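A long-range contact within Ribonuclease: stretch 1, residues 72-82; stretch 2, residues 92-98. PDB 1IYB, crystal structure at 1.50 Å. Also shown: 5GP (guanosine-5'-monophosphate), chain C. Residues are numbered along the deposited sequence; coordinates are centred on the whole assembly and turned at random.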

# COMPACT_ATOMS: atom_id res chain seq x y z
N LEU A 72 27.11 8.44 -4.27
CA LEU A 72 26.04 9.43 -4.18
C LEU A 72 25.66 9.74 -2.73
O LEU A 72 24.90 10.66 -2.48
CB LEU A 72 24.79 8.92 -4.90
CG LEU A 72 24.92 8.52 -6.38
CD1 LEU A 72 23.59 7.96 -6.86
CD2 LEU A 72 25.33 9.72 -7.22
N ILE A 73 26.20 8.96 -1.80
CA ILE A 73 25.88 9.13 -0.38
C ILE A 73 26.07 10.53 0.20
O ILE A 73 25.19 11.03 0.90
CB ILE A 73 26.66 8.11 0.48
CG1 ILE A 73 26.20 6.69 0.13
CG2 ILE A 73 26.42 8.38 1.96
CD1 ILE A 73 24.73 6.42 0.40
N SER A 74 27.20 11.18 -0.08
CA SER A 74 27.40 12.52 0.47
C SER A 74 26.30 13.48 0.00
O SER A 74 25.84 14.32 0.77
CB SER A 74 28.79 13.07 0.10
OG SER A 74 28.96 13.21 -1.30
N ARG A 75 25.89 13.35 -1.25
CA ARG A 75 24.84 14.21 -1.80
C ARG A 75 23.48 13.86 -1.20
O ARG A 75 22.64 14.73 -0.97
CB ARG A 75 24.81 14.10 -3.33
CG ARG A 75 26.05 14.67 -4.01
CD ARG A 75 26.10 14.30 -5.49
NE ARG A 75 24.95 14.83 -6.22
CZ ARG A 75 24.68 14.55 -7.49
NH1 ARG A 75 25.48 13.74 -8.18
NH2 ARG A 75 23.62 15.08 -8.08
N MET A 76 23.27 12.57 -0.94
CA MET A 76 22.02 12.10 -0.35
C MET A 76 21.91 12.54 1.11
O MET A 76 20.82 12.83 1.60
CB MET A 76 21.93 10.58 -0.47
CG MET A 76 21.68 10.10 -1.89
SD MET A 76 22.03 8.35 -2.19
CE MET A 76 20.82 7.56 -1.12
N GLN A 77 23.04 12.60 1.79
CA GLN A 77 23.04 13.02 3.18
C GLN A 77 22.60 14.48 3.29
O GLN A 77 21.89 14.86 4.22
CB GLN A 77 24.44 12.83 3.78
CG GLN A 77 24.73 11.37 4.10
CD GLN A 77 26.20 11.07 4.34
OE1 GLN A 77 26.55 10.04 4.91
NE2 GLN A 77 27.07 11.97 3.90
N GLN A 78 23.00 15.29 2.31
CA GLN A 78 22.63 16.69 2.31
C GLN A 78 21.24 16.98 1.75
O GLN A 78 20.53 17.84 2.28
CB GLN A 78 23.66 17.50 1.50
CG GLN A 78 25.05 17.47 2.09
CD GLN A 78 25.06 17.86 3.56
OE1 GLN A 78 24.57 18.93 3.93
NE2 GLN A 78 25.62 17.00 4.40
N ASN A 79 20.85 16.25 0.72
CA ASN A 79 19.57 16.49 0.05
C ASN A 79 18.40 15.56 0.32
O ASN A 79 17.27 15.86 -0.08
CB ASN A 79 19.80 16.54 -1.46
CG ASN A 79 20.68 17.70 -1.87
OD1 ASN A 79 21.90 17.57 -1.98
ND2 ASN A 79 20.06 18.85 -2.08
N TRP A 80 18.65 14.44 0.99
CA TRP A 80 17.61 13.45 1.27
C TRP A 80 17.66 13.04 2.74
O TRP A 80 17.73 11.85 3.06
CB TRP A 80 17.85 12.22 0.39
CG TRP A 80 16.64 11.40 0.06
CD1 TRP A 80 15.58 11.11 0.88
CD2 TRP A 80 16.40 10.71 -1.17
NE1 TRP A 80 14.70 10.28 0.23
CE2 TRP A 80 15.18 10.01 -1.03
CE3 TRP A 80 17.11 10.61 -2.38
CZ2 TRP A 80 14.64 9.23 -2.05
CZ3 TRP A 80 16.58 9.83 -3.39
CH2 TRP A 80 15.35 9.15 -3.22
N PRO A 81 17.60 14.01 3.66
CA PRO A 81 17.65 13.64 5.08
C PRO A 81 16.40 12.96 5.61
O PRO A 81 15.30 13.15 5.09
CB PRO A 81 17.89 14.99 5.77
CG PRO A 81 17.13 15.94 4.89
CD PRO A 81 17.51 15.47 3.49
N THR A 82 16.59 12.16 6.66
CA THR A 82 15.47 11.49 7.31
C THR A 82 15.16 12.30 8.57
O THR A 82 16.07 12.77 9.26
CB THR A 82 15.81 10.04 7.71
OG1 THR A 82 14.69 9.47 8.41
CG2 THR A 82 17.04 9.99 8.62
N ALA A 92 17.63 3.82 6.25
CA ALA A 92 16.33 3.17 6.34
C ALA A 92 15.32 3.89 5.44
O ALA A 92 14.46 3.26 4.82
CB ALA A 92 15.83 3.17 7.79
N PHE A 93 15.45 5.21 5.37
CA PHE A 93 14.56 6.03 4.55
C PHE A 93 14.84 5.75 3.07
O PHE A 93 13.92 5.50 2.29
CB PHE A 93 14.78 7.51 4.90
CG PHE A 93 13.80 8.47 4.25
CD1 PHE A 93 12.55 8.05 3.82
CD2 PHE A 93 14.14 9.81 4.12
CE1 PHE A 93 11.64 8.96 3.28
CE2 PHE A 93 13.24 10.73 3.58
CZ PHE A 93 11.98 10.30 3.16
N TRP A 94 16.11 5.79 2.69
CA TRP A 94 16.49 5.54 1.30
C TRP A 94 16.11 4.12 0.86
O TRP A 94 15.61 3.91 -0.25
CB TRP A 94 18.00 5.77 1.11
CG TRP A 94 18.42 7.12 1.58
CD1 TRP A 94 17.68 8.27 1.54
CD2 TRP A 94 19.67 7.48 2.19
NE1 TRP A 94 18.39 9.32 2.08
CE2 TRP A 94 19.61 8.86 2.49
CE3 TRP A 94 20.83 6.76 2.51
CZ2 TRP A 94 20.67 9.54 3.10
CZ3 TRP A 94 21.89 7.44 3.12
CH2 TRP A 94 21.80 8.81 3.41
N SER A 95 16.32 3.16 1.75
CA SER A 95 15.98 1.77 1.45
C SER A 95 14.48 1.64 1.21
O SER A 95 14.05 0.99 0.26
CB SER A 95 16.39 0.85 2.60
OG SER A 95 15.98 -0.49 2.34
N HIS A 96 13.70 2.28 2.07
CA HIS A 96 12.25 2.25 1.95
C HIS A 96 11.78 2.83 0.61
O HIS A 96 10.91 2.27 -0.05
CB HIS A 96 11.61 3.05 3.09
CG HIS A 96 10.14 3.26 2.93
ND1 HIS A 96 9.22 2.26 3.11
CD2 HIS A 96 9.43 4.36 2.58
CE1 HIS A 96 8.00 2.73 2.87
NE2 HIS A 96 8.11 4.00 2.54
N GLU A 97 12.36 3.96 0.21
CA GLU A 97 11.97 4.57 -1.05
C GLU A 97 12.33 3.70 -2.24
O GLU A 97 11.57 3.61 -3.21
CB GLU A 97 12.59 5.97 -1.17
CG GLU A 97 12.01 6.96 -0.16
CD GLU A 97 10.51 7.18 -0.35
OE1 GLU A 97 9.77 7.16 0.66
OE2 GLU A 97 10.08 7.37 -1.51
N TRP A 98 13.48 3.03 -2.19
CA TRP A 98 13.84 2.16 -3.30
C TRP A 98 12.93 0.94 -3.37
O TRP A 98 12.40 0.61 -4.44
CB TRP A 98 15.30 1.67 -3.20
CG TRP A 98 15.54 0.54 -4.16
CD1 TRP A 98 15.58 -0.80 -3.85
CD2 TRP A 98 15.60 0.62 -5.59
NE1 TRP A 98 15.65 -1.54 -5.00
CE2 TRP A 98 15.66 -0.70 -6.08
CE3 TRP A 98 15.60 1.69 -6.50
CZ2 TRP A 98 15.73 -0.99 -7.45
CZ3 TRP A 98 15.66 1.40 -7.86
CH2 TRP A 98 15.72 0.07 -8.33
P 5GP C . 6.04 6.87 1.00
O1P 5GP C . 5.07 5.97 0.37
O2P 5GP C . 7.29 7.04 0.16
O3P 5GP C . 5.38 8.25 1.31
O5' 5GP C . 6.55 6.34 2.47
C5' 5GP C . 7.38 7.18 3.34
C4' 5GP C . 7.77 6.52 4.69
O4' 5GP C . 9.22 6.80 4.89
C3' 5GP C . 7.14 7.03 5.98
O3' 5GP C . 5.89 6.43 6.29
C2' 5GP C . 8.17 6.71 7.07
O2' 5GP C . 8.02 5.38 7.60
C1' 5GP C . 9.49 6.90 6.33
N9 5GP C . 10.35 8.09 6.65
C8 5GP C . 11.61 8.14 7.20
N7 5GP C . 12.15 9.34 7.26
C5 5GP C . 11.15 10.14 6.68
C6 5GP C . 11.15 11.56 6.46
O6 5GP C . 12.04 12.37 6.74
N1 5GP C . 9.94 12.00 5.85
C2 5GP C . 8.89 11.15 5.51
N2 5GP C . 7.84 11.78 4.94
N3 5GP C . 8.88 9.82 5.72
C4 5GP C . 10.04 9.39 6.31

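Three aromatic rings meet here in a relay of edges and faces: W94 turns its edge to the face of W80, and W80 turns its own edge to the face of F93. The five-membered rings of W94 and W80 have centroids 4.5 Å apart and planes at 73°; the five-membered ring of W80 and the ring of F93 are offset, with centroids 5.0 Å apart and planes at 90°. The opposite face of F93 lies against the guanine of 5GP, F93 CE1 to 5GP C4 being 3.5 Å, so the ring is held between W80 and the bound nucleotide. W80 is the first residue to leave helical geometry after helix 73-79, and its carbonyl accepts the one hydrogen bond between the stretches, W94 NE1 to W80 O, 2.8 Å with an N-H...O angle of 155°. The same indole nitrogen sits over the face of W80, W94 NE1 to W80 CG 3.4 Å, so W94 engages both backbone and ring of one residue. M76 covers a face of W94: its CE is 3.8 Å from the centroid of the five-membered ring and 25° off the normal, a CH-pi contact, with W94 CD2 the nearest atom to M76 CE at 3.5 Å. Q77 CG approaches the edge of W94 at CH2, 4.0 Å away, and I73 CD1 reaches W94 CZ3 at 4.1 Å. The two helices run nearly perpendicular, at 98°, and their axes come no closer than 12.1 Å; large side chains span this gap. Beyond the helix, T82 packs its CB 3.9 Å from F93 CB, while T82 OG1 donates to 5GP N7 at 2.8 Å. From the other stretch, H96 NE2 donates to 5GP O5', also at 2.8 Å. Both stretches thus contribute to the nucleotide site.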